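Local coordinates for envelope polyprotein (Puumala orthohantavirus, PDB 5FXU), which forms the ectodomain of the hantaviral Gn surface glycoprotein, which probably acts with its partner Gc in host-cell attachment and entry, at residues S23-P28 / Q122-L127; S41-D46 / C140-G145; P56-T61 / G285-T290; T295-A300 / C336-L341. All coordinates share one frame; numbering follows the deposited sequence.

Contact 1: S23-P28 / Q122-L127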
loop_
_atom_site.group_PDB
_atom_site.type_symbol
_atom_site.label_atom_id
_atom_site.label_comp_id
_atom_site.label_asym_id
_atom_site.label_seq_id
_atom_site.Cartn_x
_atom_site.Cartn_y
_atom_site.Cartn_z
ATOM N N SER A 23 3.096 9.917 4.793
ATOM C CA SER A 23 3.479 9.547 3.430
ATOM C C SER A 23 3.480 10.742 2.545
ATOM O O SER A 23 2.741 11.663 2.784
ATOM C CB SER A 23 2.579 8.422 2.851
ATOM O OG SER A 23 1.212 8.804 2.732
ATOM N N VAL A 24 4.320 10.729 1.528
ATOM C CA VAL A 24 4.341 11.808 0.549
ATOM C C VAL A 24 4.633 11.251 -0.856
ATOM O O VAL A 24 5.454 10.372 -0.990
ATOM C CB VAL A 24 5.362 12.897 0.943
ATOM C CG1 VAL A 24 6.792 12.369 0.986
ATOM C CG2 VAL A 24 5.270 14.085 -0.014
ATOM N N GLU A 25 3.941 11.768 -1.867
ATOM C CA GLU A 25 4.225 11.449 -3.260
ATOM C C GLU A 25 5.190 12.476 -3.835
ATOM O O GLU A 25 4.917 13.659 -3.812
ATOM C CB GLU A 25 2.957 11.407 -4.096
ATOM C CG GLU A 25 3.256 10.894 -5.501
ATOM C CD GLU A 25 2.035 10.621 -6.332
ATOM O OE1 GLU A 25 1.045 11.353 -6.204
ATOM O OE2 GLU A 25 2.082 9.691 -7.150
ATOM N N LEU A 26 6.313 12.007 -4.358
ATOM C CA LEU A 26 7.353 12.867 -4.926
ATOM C C LEU A 26 7.148 13.140 -6.413
ATOM O O LEU A 26 6.302 12.513 -7.051
ATOM C CB LEU A 26 8.717 12.210 -4.708
ATOM C CG LEU A 26 9.017 11.896 -3.231
ATOM C CD1 LEU A 26 10.374 11.220 -3.085
ATOM C CD2 LEU A 26 8.957 13.156 -2.364
ATOM N N PRO A 27 7.921 14.084 -6.976
ATOM C CA PRO A 27 7.837 14.341 -8.411
ATOM C C PRO A 27 8.344 13.182 -9.294
ATOM O O PRO A 27 9.056 12.287 -8.807
ATOM C CB PRO A 27 8.734 15.572 -8.610
ATOM C CG PRO A 27 8.781 16.230 -7.281
ATOM C CD PRO A 27 8.683 15.128 -6.278
ATOM N N PRO A 28 7.989 13.211 -10.592
ATOM C CA PRO A 28 8.369 12.144 -11.526
ATOM C C PRO A 28 9.868 12.024 -11.742
ATOM O O PRO A 28 10.524 13.031 -11.843
ATOM C CB PRO A 28 7.680 12.536 -12.840
ATOM C CG PRO A 28 6.705 13.598 -12.503
ATOM C CD PRO A 28 7.179 14.255 -11.251
ATOM N N GLN A 122 6.463 8.276 -10.197
ATOM C CA GLN A 122 6.381 9.053 -8.967
ATOM C C GLN A 122 6.467 8.094 -7.786
ATOM O O GLN A 122 5.528 7.341 -7.533
ATOM C CB GLN A 122 5.083 9.846 -8.959
ATOM C CG GLN A 122 5.041 10.909 -10.046
ATOM C CD GLN A 122 3.854 11.842 -9.922
ATOM O OE1 GLN A 122 3.007 11.888 -10.796
ATOM N NE2 GLN A 122 3.807 12.622 -8.845
ATOM N N PRO A 123 7.591 8.095 -7.056
ATOM C CA PRO A 123 7.611 7.327 -5.822
ATOM C C PRO A 123 6.736 7.966 -4.732
ATOM O O PRO A 123 6.653 9.185 -4.650
ATOM C CB PRO A 123 9.083 7.376 -5.375
ATOM C CG PRO A 123 9.849 7.990 -6.497
ATOM C CD PRO A 123 8.848 8.832 -7.243
ATOM N N THR A 124 6.056 7.131 -3.947
ATOM C CA THR A 124 5.323 7.577 -2.800
ATOM C C THR A 124 6.087 6.953 -1.644
ATOM O O THR A 124 6.223 5.735 -1.556
ATOM C CB THR A 124 3.842 7.108 -2.800
ATOM O OG1 THR A 124 3.092 7.809 -3.808
ATOM C CG2 THR A 124 3.175 7.411 -1.476
ATOM N N VAL A 125 6.609 7.800 -0.770
ATOM C CA VAL A 125 7.387 7.346 0.388
ATOM C C VAL A 125 6.471 7.208 1.594
ATOM O O VAL A 125 5.741 8.128 1.906
ATOM C CB VAL A 125 8.524 8.326 0.691
ATOM C CG1 VAL A 125 9.227 7.953 1.979
ATOM C CG2 VAL A 125 9.503 8.333 -0.461
ATOM N N PHE A 126 6.542 6.063 2.251
ATOM C CA PHE A 126 5.783 5.785 3.466
ATOM C C PHE A 126 6.753 5.673 4.630
ATOM O O PHE A 126 7.770 4.980 4.523
ATOM C CB PHE A 126 5.037 4.462 3.332
ATOM C CG PHE A 126 3.919 4.506 2.331
ATOM C CD1 PHE A 126 4.152 4.197 0.974
ATOM C CD2 PHE A 126 2.632 4.860 2.712
ATOM C CE1 PHE A 126 3.121 4.250 0.031
ATOM C CE2 PHE A 126 1.603 4.930 1.767
ATOM C CZ PHE A 126 1.854 4.625 0.421
ATOM N N LEU A 127 6.424 6.323 5.748
ATOM C CA LEU A 127 7.212 6.218 6.983
ATOM C C LEU A 127 6.302 5.819 8.099
ATOM O O LEU A 127 5.303 6.486 8.358
ATOM C CB LEU A 127 7.832 7.558 7.275
ATOM C CG LEU A 127 8.682 7.672 8.525
ATOM C CD1 LEU A 127 9.937 6.839 8.387
ATOM C CD2 LEU A 127 9.053 9.128 8.748
#
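An antiparallel strand pair, in which Ser-23 to Glu-25 run beside Thr-124 to Phe-126, gives this contact its frame. Val-24 and Val-125 form the hydrogen-bonded pair: Val-24 N donates to Val-125 O at 3.0 Å, and Val-125 N returns a bond to Val-24 O. Ser-23 with Phe-126 and Glu-25 with Thr-124 are the non-hydrogen-bonded pairs that flank it. Past the last of these the backbone still holds, since Leu-26 N reaches Pro-123 O at 2.9 Å in a nearly straight bond (171°). A side chain then takes over. Gln-122 NE2 donates to Leu-26 O at 3.1 Å, its acceptor lying close to the amide plane, although the donor stands somewhat out of the carbonyl plane. That same amide stacks on the carboxylate of Glu-25, the two planes only 17° apart. Gln-122 CG stands beside its own backbone N (chi1 -66°), which places it by the ring of Pro-28, CG to CG 4.0 Å. On the face shared by Ser-23 and Phe-126, Ser-23 CB comes within 3.6 Å of Phe-126 CD2, meeting the ring obliquely, while Ser-23 OG is hydrogen-bonded to Arg-192. On the face of Val-24 and Val-125, Leu-26 CD1, just past the pairs, touches Val-125 CG2 at 4.0 Å. Pro-28, at the end of its segment, also lies against an attached N-acetylglucosamine. Beyond the pair, strand 107-116 bonds to the other edge of 120-130, Phe-194 meets the Phe-126 ring edge to face, and Leu-144 and Ile-149 of strands 139-144 and 147-155 cover Leu-26 and Val-125.

Contact 2: S41-D46 / C140-G145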
loop_
_atom_site.group_PDB
_atom_site.type_symbol
_atom_site.label_atom_id
_atom_site.label_comp_id
_atom_site.label_asym_id
_atom_site.label_seq_id
_atom_site.Cartn_x
_atom_site.Cartn_y
_atom_site.Cartn_z
ATOM N N SER A 41 18.603 7.903 5.128
ATOM C CA SER A 41 18.021 8.584 6.287
ATOM C C SER A 41 19.091 9.228 7.139
ATOM O O SER A 41 20.116 8.617 7.409
ATOM C CB SER A 41 17.240 7.606 7.167
ATOM O OG SER A 41 16.654 8.278 8.275
ATOM N N SER A 42 18.840 10.465 7.551
ATOM C CA SER A 42 19.615 11.111 8.591
ATOM C C SER A 42 18.846 11.125 9.929
ATOM O O SER A 42 19.257 11.792 10.859
ATOM C CB SER A 42 19.956 12.548 8.167
ATOM O OG SER A 42 18.949 13.448 8.619
ATOM N N CYS A 43 17.737 10.407 10.028
ATOM C CA CYS A 43 16.859 10.530 11.186
ATOM C C CYS A 43 17.364 9.687 12.350
ATOM O O CYS A 43 18.024 8.672 12.145
ATOM C CB CYS A 43 15.440 10.086 10.813
ATOM S SG CYS A 43 14.604 11.069 9.522
ATOM N N ASN A 44 17.046 10.123 13.572
ATOM C CA ASN A 44 17.465 9.428 14.809
ATOM C C ASN A 44 16.427 8.376 15.192
ATOM O O ASN A 44 15.747 8.483 16.230
ATOM C CB ASN A 44 17.733 10.406 15.973
ATOM C CG ASN A 44 16.562 11.349 16.257
ATOM O OD1 ASN A 44 15.814 11.743 15.347
ATOM N ND2 ASN A 44 16.402 11.718 17.526
ATOM N N PHE A 45 16.291 7.384 14.315
ATOM C CA PHE A 45 15.443 6.235 14.575
ATOM C C PHE A 45 16.069 4.950 14.022
ATOM O O PHE A 45 17.046 4.996 13.272
ATOM C CB PHE A 45 13.967 6.466 14.131
ATOM C CG PHE A 45 13.762 6.925 12.681
ATOM C CD1 PHE A 45 14.339 6.258 11.598
ATOM C CD2 PHE A 45 12.895 7.994 12.419
ATOM C CE1 PHE A 45 14.090 6.679 10.299
ATOM C CE2 PHE A 45 12.649 8.419 11.125
ATOM C CZ PHE A 45 13.240 7.755 10.056
ATOM N N ASP A 46 15.499 3.814 14.424
ATOM C CA ASP A 46 16.051 2.499 14.135
ATOM C C ASP A 46 15.369 1.852 12.911
ATOM O O ASP A 46 14.365 1.142 13.025
ATOM C CB ASP A 46 15.911 1.629 15.389
ATOM C CG ASP A 46 16.610 0.304 15.266
ATOM O OD1 ASP A 46 17.297 0.082 14.250
ATOM O OD2 ASP A 46 16.459 -0.536 16.178
ATOM N N CYS A 140 13.677 15.778 10.473
ATOM C CA CYS A 140 14.855 15.102 9.963
ATOM C C CYS A 140 14.692 14.897 8.459
ATOM O O CYS A 140 13.702 15.341 7.884
ATOM C CB CYS A 140 15.108 13.802 10.725
ATOM S SG CYS A 140 13.764 12.609 10.634
ATOM N N LEU A 141 15.689 14.287 7.818
ATOM C CA LEU A 141 15.759 14.221 6.368
ATOM C C LEU A 141 15.850 12.799 5.869
ATOM O O LEU A 141 16.601 11.995 6.396
ATOM C CB LEU A 141 16.967 14.995 5.855
ATOM C CG LEU A 141 16.915 16.522 5.997
ATOM C CD1 LEU A 141 18.217 17.144 5.504
ATOM C CD2 LEU A 141 15.750 17.131 5.236
ATOM N N LEU A 142 15.087 12.521 4.820
ATOM C CA LEU A 142 15.262 11.335 4.013
ATOM C C LEU A 142 15.674 11.797 2.618
ATOM O O LEU A 142 15.323 12.894 2.154
ATOM C CB LEU A 142 13.964 10.524 3.928
ATOM C CG LEU A 142 13.234 10.137 5.222
ATOM C CD1 LEU A 142 11.875 9.512 4.927
ATOM C CD2 LEU A 142 14.070 9.161 6.033
ATOM N N GLY A 143 16.434 10.950 1.953
ATOM C CA GLY A 143 16.767 11.166 0.568
ATOM C C GLY A 143 16.320 9.980 -0.257
ATOM O O GLY A 143 16.391 8.821 0.193
ATOM N N LEU A 144 15.878 10.283 -1.473
ATOM C CA LEU A 144 15.537 9.264 -2.458
ATOM C C LEU A 144 15.976 9.754 -3.828
ATOM O O LEU A 144 15.440 10.749 -4.343
ATOM C CB LEU A 144 14.036 8.964 -2.442
ATOM C CG LEU A 144 13.628 7.745 -3.265
ATOM C CD1 LEU A 144 14.166 6.447 -2.676
ATOM C CD2 LEU A 144 12.109 7.686 -3.350
ATOM N N GLY A 145 16.982 9.063 -4.375
ATOM C CA GLY A 145 17.710 9.504 -5.561
ATOM C C GLY A 145 18.228 10.910 -5.341
ATOM O O GLY A 145 19.040 11.143 -4.449
#
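Ser-42 and Leu-141 share a nearly straight bond: Ser-42 N points at Leu-141 O across 2.9 Å, with an angle of 177° at the hydrogen. The hydroxyl of Ser-42 turns back to the same residue, and Leu-141 N donates to Ser-42 OG in a weak bond of 3.5 Å, which brings both the N-H and the carbonyl of Leu-141 to one serine. The neighbouring serine serves its own segment. Ser-41 OG, anti to the backbone N (chi1 -179°), accepts from Cys-43 N at 3.0 Å, which makes an ST turn; the same OG lies 3.5 Å from Leu-142 CD2. This turn leads the chain off the end of strand 39-41, an edge strand, within this chain, of a four-stranded mixed sheet, where Ser-41 pairs with Leu-142 as an antiparallel non-hydrogen-bonded pair. The same Cys-43 carries the disulfide that ties this loop to strand 139-144, its SG bonded to Cys-140 SG with a torsion of 86° about the S-S bond. Cys-43 SG also lies 4.0 Å from Leu-142 CD2. That methyl stands at the edge of the Phe-45 ring, near its plane, 4.3 Å from CZ, whereas Cys-43 CB sits over one face, offset toward the rim, and Cys-140 SG approaches obliquely, 5.3 Å from the ring centroid. Of the polar ends farther along, Asn-44 OD1 is bonded to Thr-137 OG1 and its ND2 to Thr-136 O, and Asp-46 OD1 forms a salt bridge with Lys-107.

Contact 3: P56-T61 / G285-T290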
loop_
_atom_site.group_PDB
_atom_site.type_symbol
_atom_site.label_atom_id
_atom_site.label_comp_id
_atom_site.label_asym_id
_atom_site.label_seq_id
_atom_site.Cartn_x
_atom_site.Cartn_y
_atom_site.Cartn_z
ATOM N N PRO A 56 12.588 -9.585 -6.213
ATOM C CA PRO A 56 12.327 -9.905 -7.618
ATOM C C PRO A 56 10.905 -9.556 -8.096
ATOM O O PRO A 56 9.922 -9.991 -7.517
ATOM C CB PRO A 56 12.559 -11.422 -7.680
ATOM C CG PRO A 56 12.215 -11.906 -6.307
ATOM C CD PRO A 56 12.658 -10.805 -5.378
ATOM N N PHE A 57 10.852 -8.789 -9.173
ATOM C CA PHE A 57 9.639 -8.317 -9.824
ATOM C C PHE A 57 9.664 -8.705 -11.293
ATOM O O PHE A 57 10.719 -8.779 -11.919
ATOM C CB PHE A 57 9.568 -6.796 -9.767
ATOM C CG PHE A 57 8.898 -6.259 -8.545
ATOM C CD1 PHE A 57 9.577 -6.164 -7.325
ATOM C CD2 PHE A 57 7.596 -5.824 -8.608
ATOM C CE1 PHE A 57 8.943 -5.654 -6.197
ATOM C CE2 PHE A 57 6.968 -5.317 -7.495
ATOM C CZ PHE A 57 7.638 -5.238 -6.283
ATOM N N THR A 58 8.480 -8.955 -11.838
ATOM C CA THR A 58 8.315 -9.037 -13.256
ATOM C C THR A 58 7.965 -7.655 -13.736
ATOM O O THR A 58 6.976 -7.110 -13.322
ATOM C CB THR A 58 7.212 -10.014 -13.610
ATOM O OG1 THR A 58 7.688 -11.318 -13.310
ATOM C CG2 THR A 58 6.847 -9.921 -15.114
ATOM N N LYS A 59 8.793 -7.088 -14.593
ATOM C CA LYS A 59 8.479 -5.813 -15.235
ATOM C C LYS A 59 7.678 -6.030 -16.514
ATOM O O LYS A 59 8.139 -6.702 -17.390
ATOM C CB LYS A 59 9.764 -5.095 -15.571
ATOM C CG LYS A 59 9.569 -3.730 -16.166
ATOM C CD LYS A 59 10.912 -3.171 -16.526
ATOM C CE LYS A 59 10.756 -1.843 -17.204
ATOM N NZ LYS A 59 12.096 -1.289 -17.521
ATOM N N TRP A 60 6.509 -5.414 -16.612
ATOM C CA TRP A 60 5.584 -5.588 -17.694
ATOM C C TRP A 60 5.306 -4.211 -18.288
ATOM O O TRP A 60 4.834 -3.324 -17.596
ATOM C CB TRP A 60 4.291 -6.213 -17.151
ATOM C CG TRP A 60 3.228 -6.439 -18.181
ATOM C CD1 TRP A 60 3.418 -6.784 -19.498
ATOM C CD2 TRP A 60 1.810 -6.354 -17.992
ATOM N NE1 TRP A 60 2.218 -6.875 -20.146
ATOM C CE2 TRP A 60 1.206 -6.628 -19.250
ATOM C CE3 TRP A 60 0.992 -6.067 -16.907
ATOM C CZ2 TRP A 60 -0.196 -6.640 -19.429
ATOM C CZ3 TRP A 60 -0.380 -6.069 -17.083
ATOM C CH2 TRP A 60 -0.963 -6.357 -18.338
ATOM N N THR A 61 5.595 -4.046 -19.583
ATOM C CA THR A 61 5.581 -2.733 -20.262
ATOM C C THR A 61 4.833 -2.830 -21.605
ATOM O O THR A 61 4.710 -3.900 -22.159
ATOM C CB THR A 61 7.028 -2.248 -20.533
ATOM O OG1 THR A 61 7.766 -3.266 -21.222
ATOM C CG2 THR A 61 7.727 -1.970 -19.266
ATOM N N GLY A 285 -0.253 -9.982 -20.871
ATOM C CA GLY A 285 1.167 -10.298 -20.805
ATOM C C GLY A 285 1.472 -11.513 -19.982
ATOM O O GLY A 285 0.573 -12.093 -19.382
ATOM N N LYS A 286 2.762 -11.860 -19.944
ATOM C CA LYS A 286 3.248 -13.045 -19.253
ATOM C C LYS A 286 3.994 -12.696 -17.980
ATOM O O LYS A 286 5.027 -12.017 -18.018
ATOM C CB LYS A 286 4.169 -13.823 -20.166
ATOM C CG LYS A 286 3.558 -14.138 -21.524
ATOM C CD LYS A 286 4.618 -14.664 -22.477
ATOM C CE LYS A 286 3.967 -15.226 -23.720
ATOM N NZ LYS A 286 4.993 -15.503 -24.757
ATOM N N ALA A 287 3.462 -13.157 -16.854
ATOM C CA ALA A 287 4.082 -12.942 -15.552
ATOM C C ALA A 287 4.102 -14.261 -14.790
ATOM O O ALA A 287 3.037 -14.806 -14.524
ATOM C CB ALA A 287 3.323 -11.890 -14.785
ATOM N N PRO A 288 5.282 -14.810 -14.490
ATOM C CA PRO A 288 6.581 -14.264 -14.921
ATOM C C PRO A 288 6.770 -14.404 -16.438
ATOM O O PRO A 288 5.970 -15.063 -17.094
ATOM C CB PRO A 288 7.610 -15.088 -14.126
ATOM C CG PRO A 288 6.893 -16.328 -13.736
ATOM C CD PRO A 288 5.442 -15.951 -13.572
ATOM N N SER A 289 7.791 -13.752 -16.981
ATOM C CA SER A 289 8.030 -13.732 -18.426
ATOM C C SER A 289 8.289 -15.109 -19.026
ATOM O O SER A 289 8.085 -15.303 -20.230
ATOM C CB SER A 289 9.209 -12.821 -18.767
ATOM O OG SER A 289 10.417 -13.337 -18.246
ATOM N N THR A 290 8.730 -16.048 -18.183
ATOM C CA THR A 290 8.930 -17.439 -18.573
ATOM C C THR A 290 7.650 -18.252 -18.803
ATOM O O THR A 290 7.735 -19.362 -19.288
ATOM C CB THR A 290 9.752 -18.170 -17.512
ATOM O OG1 THR A 290 9.118 -18.013 -16.245
ATOM C CG2 THR A 290 11.160 -17.615 -17.460
#
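Thr-58 holds CG2 anti to its backbone N and OG1 beside that N (chi1 -70°), a torsion that turns both branches of the side chain to segment 285-290. CG2 touches the methyl of Ala-287, 4.1 Å from its CB, and lies 4.0 Å from Lys-286 O. OG1 instead sits 3.5 Å from Pro-288 CA, a van der Waals contact; the hydroxyl's hydrogen bond is with Glu-85 OE2. The peptide bond before Pro-288 is cis. The other oxygen of the Glu-85 carboxylate takes Ser-289 OG, so one glutamate of strand 79-89 grips the strand and the loop together. Two residues on from Thr-58, Trp-60 has CG anti to the backbone N (chi1 179°), and its indole lies against the backbone N and CA of Gly-285, with the N oblique to the ring: NE1 is 3.6 Å from Gly-285 CA, and CZ2 is 3.6 Å from Gly-285 N. What results is side-chain packing between a loop and a strand: the connection between strands 278-285 and 296-302, antiparallel neighbours in a three-stranded sheet, packed against strand 54-64.

Contact 4: T295-A300 / C336-L341; sequences TIQGVA and CDKKTL
Gln-297 and Lys-338 meet through a backbone bond and through their side chains. Gln-297 N donates to Lys-338 O at 3.3 Å, a long bond directed in the carbonyl plane onto a lone pair, with 136° at the oxygen. In the other direction Lys-338 CA approaches Thr-295 O at 3.4 Å, a CA-H...O contact. The two side chains cross at about a right angle: Gln-297 OE1 lies 3.7 Å from Lys-338 CD, while Lys-338 CG, beside its own backbone N (chi1 -61°), packs on the carbonyl group of Thr-295, 3.7 Å from its C. One apolar touch completes this shell, Ile-296 CD1 against Thr-340 CG2 at 3.9 Å. Around it stands a water that donates to Asp-337 O at 3.2 Å and, weakly, to Gln-297 OE1, linking the glutamine amide to the backbone of Asp-337, just before Lys-338. Glu-330 holds the second shell, taking Gln-297 NE2 on its carboxylate and Thr-340 OG1 on its backbone carbonyl. On the other edge Thr-295 and Ile-296 both face Gly-285, a classic beta bulge where strand 296-302 begins. Lys-338 itself adopts a left-handed backbone conformation (phi 63°). The junction combines one long backbone bond and a water with carbon packing, and Gln-297 and Lys-338 are partly exposed. Of the glutamine amide, the nitrogen is held by Glu-330 and the oxygen met weakly by the water, which is consistent with the orientation of the amide.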
loop_
_atom_site.group_PDB
_atom_site.type_symbol
_atom_site.label_atom_id
_atom_site.label_comp_id
_atom_site.label_asym_id
_atom_site.label_seq_id
_atom_site.Cartn_x
_atom_site.Cartn_y
_atom_site.Cartn_z
ATOM N N THR A 295 -0.802 -14.478 -18.320
ATOM C CA THR A 295 -1.257 -14.677 -16.943
ATOM C C THR A 295 -1.747 -13.400 -16.291
ATOM O O THR A 295 -2.173 -13.420 -15.147
ATOM C CB THR A 295 -0.120 -15.267 -16.095
ATOM O OG1 THR A 295 1.022 -14.409 -16.167
ATOM C CG2 THR A 295 0.255 -16.656 -16.609
ATOM N N ILE A 296 -1.711 -12.295 -17.021
ATOM C CA ILE A 296 -2.093 -10.991 -16.482
ATOM C C ILE A 296 -2.729 -10.131 -17.570
ATOM O O ILE A 296 -2.382 -10.258 -18.735
ATOM C CB ILE A 296 -0.865 -10.280 -15.847
ATOM C CG1 ILE A 296 -1.321 -9.136 -14.933
ATOM C CG2 ILE A 296 0.142 -9.829 -16.911
ATOM C CD1 ILE A 296 -0.189 -8.415 -14.260
ATOM N N GLN A 297 -3.673 -9.286 -17.177
ATOM C CA GLN A 297 -4.246 -8.291 -18.077
ATOM C C GLN A 297 -4.382 -6.948 -17.383
ATOM O O GLN A 297 -4.223 -6.826 -16.165
ATOM C CB GLN A 297 -5.617 -8.747 -18.602
ATOM C CG GLN A 297 -6.691 -8.740 -17.539
ATOM C CD GLN A 297 -7.996 -9.396 -17.980
ATOM O OE1 GLN A 297 -8.009 -10.249 -18.847
ATOM N NE2 GLN A 297 -9.095 -9.023 -17.335
ATOM N N GLY A 298 -4.702 -5.944 -18.175
ATOM C CA GLY A 298 -4.856 -4.616 -17.655
ATOM C C GLY A 298 -5.227 -3.654 -18.743
ATOM O O GLY A 298 -5.546 -4.069 -19.848
ATOM N N VAL A 299 -5.149 -2.368 -18.428
ATOM C CA VAL A 299 -5.467 -1.296 -19.354
ATOM C C VAL A 299 -4.271 -0.383 -19.500
ATOM O O VAL A 299 -3.789 0.211 -18.533
ATOM C CB VAL A 299 -6.669 -0.513 -18.845
ATOM C CG1 VAL A 299 -6.960 0.693 -19.728
ATOM C CG2 VAL A 299 -7.882 -1.433 -18.809
ATOM N N ALA A 300 -3.791 -0.288 -20.726
ATOM C CA ALA A 300 -2.715 0.607 -21.075
ATOM C C ALA A 300 -3.219 2.034 -21.039
ATOM O O ALA A 300 -4.334 2.316 -21.494
ATOM C CB ALA A 300 -2.192 0.288 -22.470
ATOM N N CYS A 336 -12.355 -13.420 -12.773
ATOM C CA CYS A 336 -11.735 -14.632 -12.208
ATOM C C CYS A 336 -10.255 -14.754 -12.515
ATOM O O CYS A 336 -9.464 -15.096 -11.639
ATOM C CB CYS A 336 -12.436 -15.904 -12.697
ATOM S SG CYS A 336 -13.752 -16.582 -11.657
ATOM N N ASP A 337 -9.881 -14.487 -13.758
ATOM C CA ASP A 337 -8.518 -14.743 -14.218
ATOM C C ASP A 337 -7.705 -13.476 -14.399
ATOM O O ASP A 337 -8.249 -12.395 -14.597
ATOM C CB ASP A 337 -8.545 -15.510 -15.548
ATOM C CG ASP A 337 -9.141 -16.902 -15.413
ATOM O OD1 ASP A 337 -8.849 -17.602 -14.415
ATOM O OD2 ASP A 337 -9.890 -17.300 -16.331
ATOM N N LYS A 338 -6.388 -13.649 -14.342
ATOM C CA LYS A 338 -5.428 -12.627 -14.745
ATOM C C LYS A 338 -5.467 -11.348 -13.905
ATOM O O LYS A 338 -5.078 -10.272 -14.375
ATOM C CB LYS A 338 -5.596 -12.290 -16.238
ATOM C CG LYS A 338 -5.373 -13.450 -17.186
ATOM C CD LYS A 338 -5.522 -12.977 -18.635
ATOM C CE LYS A 338 -4.974 -13.977 -19.639
ATOM N NZ LYS A 338 -5.574 -15.331 -19.456
ATOM N N LYS A 339 -5.895 -11.475 -12.655
ATOM C CA LYS A 339 -6.089 -10.319 -11.792
ATOM C C LYS A 339 -5.013 -10.221 -10.721
ATOM O O LYS A 339 -4.191 -11.133 -10.538
ATOM C CB LYS A 339 -7.491 -10.325 -11.192
ATOM C CG LYS A 339 -7.771 -11.398 -10.156
ATOM C CD LYS A 339 -9.189 -11.277 -9.624
ATOM C CE LYS A 339 -9.650 -12.575 -8.988
ATOM N NZ LYS A 339 -11.011 -12.414 -8.426
ATOM N N THR A 340 -5.005 -9.076 -10.042
ATOM C CA THR A 340 -3.964 -8.740 -9.102
ATOM C C THR A 340 -4.511 -8.072 -7.863
ATOM O O THR A 340 -5.643 -7.581 -7.868
ATOM C CB THR A 340 -2.957 -7.749 -9.714
ATOM O OG1 THR A 340 -3.624 -6.519 -10.014
ATOM C CG2 THR A 340 -2.343 -8.308 -10.977
ATOM N N LEU A 341 -3.654 -8.022 -6.835
ATOM C CA LEU A 341 -3.854 -7.224 -5.623
ATOM C C LEU A 341 -2.745 -6.197 -5.550
ATOM O O LEU A 341 -1.581 -6.509 -5.832
ATOM C CB LEU A 341 -3.786 -8.091 -4.365
ATOM C CG LEU A 341 -5.005 -8.984 -4.107
ATOM C CD1 LEU A 341 -4.647 -10.079 -3.125
ATOM C CD2 LEU A 341 -6.172 -8.180 -3.589
HETATM O O HOH W 1 -10.228 -12.228 -17.122
#

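In the fold
Two touching pairs make up the set. Contacts 1 and 2, with centres 14 Å apart, share an apolar layer: Leu-144 CD2 packs on Pro-123 CB at 3.7 Å, and Leu-127 CD1 meets Phe-45 CZ at 3.8 Å. Contacts 3 and 4 lie 12 Å apart by their centres and touch closely, with Ala-287 O and Thr-295 OG1 2.6 Å apart in a probable hydrogen bond and Trp-60 CZ3 3.7 Å from Ile-296 CD1. Between the pairs the separation is wider; contacts 2 and 4, centres 36 Å apart, sit on opposite sides of the chain's centre. An attached glycan touches Pro-28 of contact 1, and another lies near Gln-297 of contact 4.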